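Local atomic coordinates of denovo NTF2 (Synthetic construct, PDB entry 6W40), a protein that was designed from scratch to adopt an NTF2-like fold with a pocket, and is probably a scaffold for binding small molecules rather than the bearer of a natural function. Residues 75-79 against 80-84. Residues are numbered along the deposited sequence; the frame is centred on the assembly and turned at random.
Sequences IKLIG and DKLVV
The flat backbone amides of K76 and V83 bond to each other across a beta hairpin closed by a two-residue loop, with I75, L77, L82 and V84 on one face of the ribbon and K76, I78, K81 and V83 on the other. K76 and V83 form a hydrogen-bonded antiparallel pair: K76 N reaches V83 O at 3.0 Å, and V83 N returns a bond to K76 O. I78 N to K81 O is straighter, 170° at the hydrogen. Its partner, K81 N to I78 O at 3.2 Å, closes the type II' turn and comes from above the carbonyl plane, well off the lone pairs. G79 takes the first corner, whose positive phi of 67° suits a residue with no side chain.

On the buried face, branched aliphatic residues pack against one another. I75 splits its contacts: CG1 lies alongside V84 CG2 at 3.6 Å, while CG2, placed opposite the backbone nitrogen by chi1 of -75°, meets L82 CD1 at 3.6 Å. That same leucine methyl also touches L77 CD1, 3.9 Å away, the two leucines slanting across one another. An alanine in place of I75 removes CG1, CG2 and CD1, and would probably leave V84 CG2 without its neighbour and L82 CD1 with L77 alone among the residues of the hairpin. The other face is more exposed and suits lysines, though I78 CD1 still approaches V83 CG2 loosely; K76 NZ turns away to a salt bridge with D74.

L82 packs on I14 and L18 of helix 2-18, while I75 and L77 meet K17 of the second subunit. Strand 74-78 pairs with strand 81-90, which continues the sheet into strand 100-108 through backbone hydrogen bonds between D80 and V107, L82 and V105, and V84 and L103.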
ATOM      1  N   ILE A  75       9.533   3.139  -1.122  1.00 47.57           N
ATOM      2  CA  ILE A  75       8.651   3.097  -2.283  1.00 37.87           C
ATOM      3  C   ILE A  75       8.750   4.424  -3.019  1.00 40.70           C
ATOM      4  O   ILE A  75       8.753   5.492  -2.400  1.00 55.58           O
ATOM      5  CB  ILE A  75       7.188   2.808  -1.886  1.00 48.64           C
ATOM      6  CG1 ILE A  75       7.007   1.337  -1.521  1.00 54.13           C
ATOM      7  CG2 ILE A  75       6.237   3.172  -3.013  1.00 56.33           C
ATOM      8  CD1 ILE A  75       5.560   0.943  -1.316  1.00 55.64           C
ATOM      9  N   LYS A  76       8.836   4.353  -4.345  1.00 40.11           N
ATOM     10  CA  LYS A  76       8.831   5.531  -5.199  1.00 50.78           C
ATOM     11  C   LYS A  76       7.748   5.372  -6.256  1.00 48.20           C
ATOM     12  O   LYS A  76       7.625   4.307  -6.867  1.00 43.87           O
ATOM     13  CB  LYS A  76      10.196   5.744  -5.861  1.00 40.02           C
ATOM     14  CG  LYS A  76      11.269   6.245  -4.909  1.00 57.13           C
ATOM     15  CD  LYS A  76      10.938   7.640  -4.405  1.00 58.35           C
ATOM     16  CE  LYS A  76      11.936   8.103  -3.359  1.00 66.53           C
ATOM     17  NZ  LYS A  76      11.878   7.255  -2.139  1.00 62.81           N
ATOM     18  N   LEU A  77       6.966   6.427  -6.462  1.00 42.52           N
ATOM     19  CA  LEU A  77       5.912   6.450  -7.470  1.00 42.13           C
ATOM     20  C   LEU A  77       6.370   7.355  -8.606  1.00 41.55           C
ATOM     21  O   LEU A  77       6.471   8.574  -8.435  1.00 50.51           O
ATOM     22  CB  LEU A  77       4.593   6.934  -6.872  1.00 44.87           C
ATOM     23  CG  LEU A  77       3.383   6.029  -7.107  1.00 54.34           C
ATOM     24  CD1 LEU A  77       3.672   4.624  -6.601  1.00 54.64           C
ATOM     25  CD2 LEU A  77       2.147   6.603  -6.431  1.00 55.31           C
ATOM     26  N   ILE A  78       6.652   6.757  -9.761  1.00 38.94           N
ATOM     27  CA  ILE A  78       7.175   7.495 -10.904  1.00 31.76           C
ATOM     28  C   ILE A  78       6.198   7.369 -12.063  1.00 43.09           C
ATOM     29  O   ILE A  78       6.352   6.499 -12.927  1.00 43.45           O
ATOM     30  CB  ILE A  78       8.571   6.987 -11.302  1.00 41.11           C
ATOM     31  CG1 ILE A  78       9.442   6.800 -10.059  1.00 45.70           C
ATOM     32  CG2 ILE A  78       9.230   7.955 -12.273  1.00 46.54           C
ATOM     33  CD1 ILE A  78      10.761   6.120 -10.336  1.00 48.11           C
ATOM     34  N   GLY A  79       5.186   8.230 -12.085  1.00 47.62           N
ATOM     35  CA  GLY A  79       4.183   8.181 -13.127  1.00 31.73           C
ATOM     36  C   GLY A  79       3.329   6.931 -13.060  1.00 46.47           C
ATOM     37  O   GLY A  79       2.438   6.825 -12.212  1.00 51.50           O
ATOM     38  N   ASP A  80       3.596   5.975 -13.951  1.00 43.54           N
ATOM     39  CA  ASP A  80       2.840   4.731 -14.023  1.00 42.34           C
ATOM     40  C   ASP A  80       3.633   3.542 -13.494  1.00 36.97           C
ATOM     41  O   ASP A  80       3.258   2.391 -13.739  1.00 42.26           O
ATOM     42  CB  ASP A  80       2.392   4.468 -15.462  1.00 48.73           C
ATOM     43  CG  ASP A  80       3.559   4.274 -16.413  1.00 51.06           C
ATOM     44  OD1 ASP A  80       4.672   4.746 -16.098  1.00 57.60           O
ATOM     45  OD2 ASP A  80       3.364   3.653 -17.480  1.00 55.99           O
ATOM     46  N   LYS A  81       4.719   3.796 -12.770  1.00 37.21           N
ATOM     47  CA  LYS A  81       5.619   2.751 -12.302  1.00 40.87           C
ATOM     48  C   LYS A  81       5.693   2.777 -10.784  1.00 33.69           C
ATOM     49  O   LYS A  81       5.896   3.838 -10.184  1.00 35.69           O
ATOM     50  CB  LYS A  81       7.019   2.924 -12.897  1.00 39.27           C
ATOM     51  CG  LYS A  81       8.050   1.942 -12.364  1.00 38.26           C
ATOM     52  CD  LYS A  81       9.447   2.286 -12.859  1.00 47.82           C
ATOM     53  CE  LYS A  81       9.514   2.287 -14.381  1.00 52.52           C
ATOM     54  NZ  LYS A  81      10.855   2.701 -14.884  1.00 51.43           N
ATOM     55  N   LEU A  82       5.533   1.610 -10.170  1.00 31.21           N
ATOM     56  CA  LEU A  82       5.756   1.432  -8.743  1.00 30.88           C
ATOM     57  C   LEU A  82       7.110   0.768  -8.535  1.00 41.05           C
ATOM     58  O   LEU A  82       7.413  -0.241  -9.179  1.00 42.29           O
ATOM     59  CB  LEU A  82       4.654   0.578  -8.118  1.00 41.14           C
ATOM     60  CG  LEU A  82       5.005   0.014  -6.740  1.00 50.31           C
ATOM     61  CD1 LEU A  82       4.882   1.086  -5.668  1.00 56.40           C
ATOM     62  CD2 LEU A  82       4.163  -1.211  -6.404  1.00 46.72           C
ATOM     63  N   VAL A  83       7.921   1.335  -7.646  1.00 37.30           N
ATOM     64  CA  VAL A  83       9.224   0.777  -7.305  1.00 39.57           C
ATOM     65  C   VAL A  83       9.248   0.532  -5.804  1.00 39.58           C
ATOM     66  O   VAL A  83       9.092   1.471  -5.014  1.00 40.65           O
ATOM     67  CB  VAL A  83      10.378   1.698  -7.730  1.00 42.71           C
ATOM     68  CG1 VAL A  83      11.712   1.061  -7.378  1.00 37.87           C
ATOM     69  CG2 VAL A  83      10.304   1.986  -9.221  1.00 35.37           C
ATOM     70  N   VAL A  84       9.440  -0.726  -5.414  1.00 37.19           N
ATOM     71  CA  VAL A  84       9.436  -1.135  -4.015  1.00 34.65           C
ATOM     72  C   VAL A  84      10.754  -1.827  -3.705  1.00 41.18           C
ATOM     73  O   VAL A  84      11.190  -2.708  -4.454  1.00 36.49           O
ATOM     74  CB  VAL A  84       8.253  -2.068  -3.696  1.00 33.98           C
ATOM     75  CG1 VAL A  84       8.338  -2.565  -2.261  1.00 30.36           C
ATOM     76  CG2 VAL A  84       6.933  -1.360  -3.939  1.00 41.29           C
TER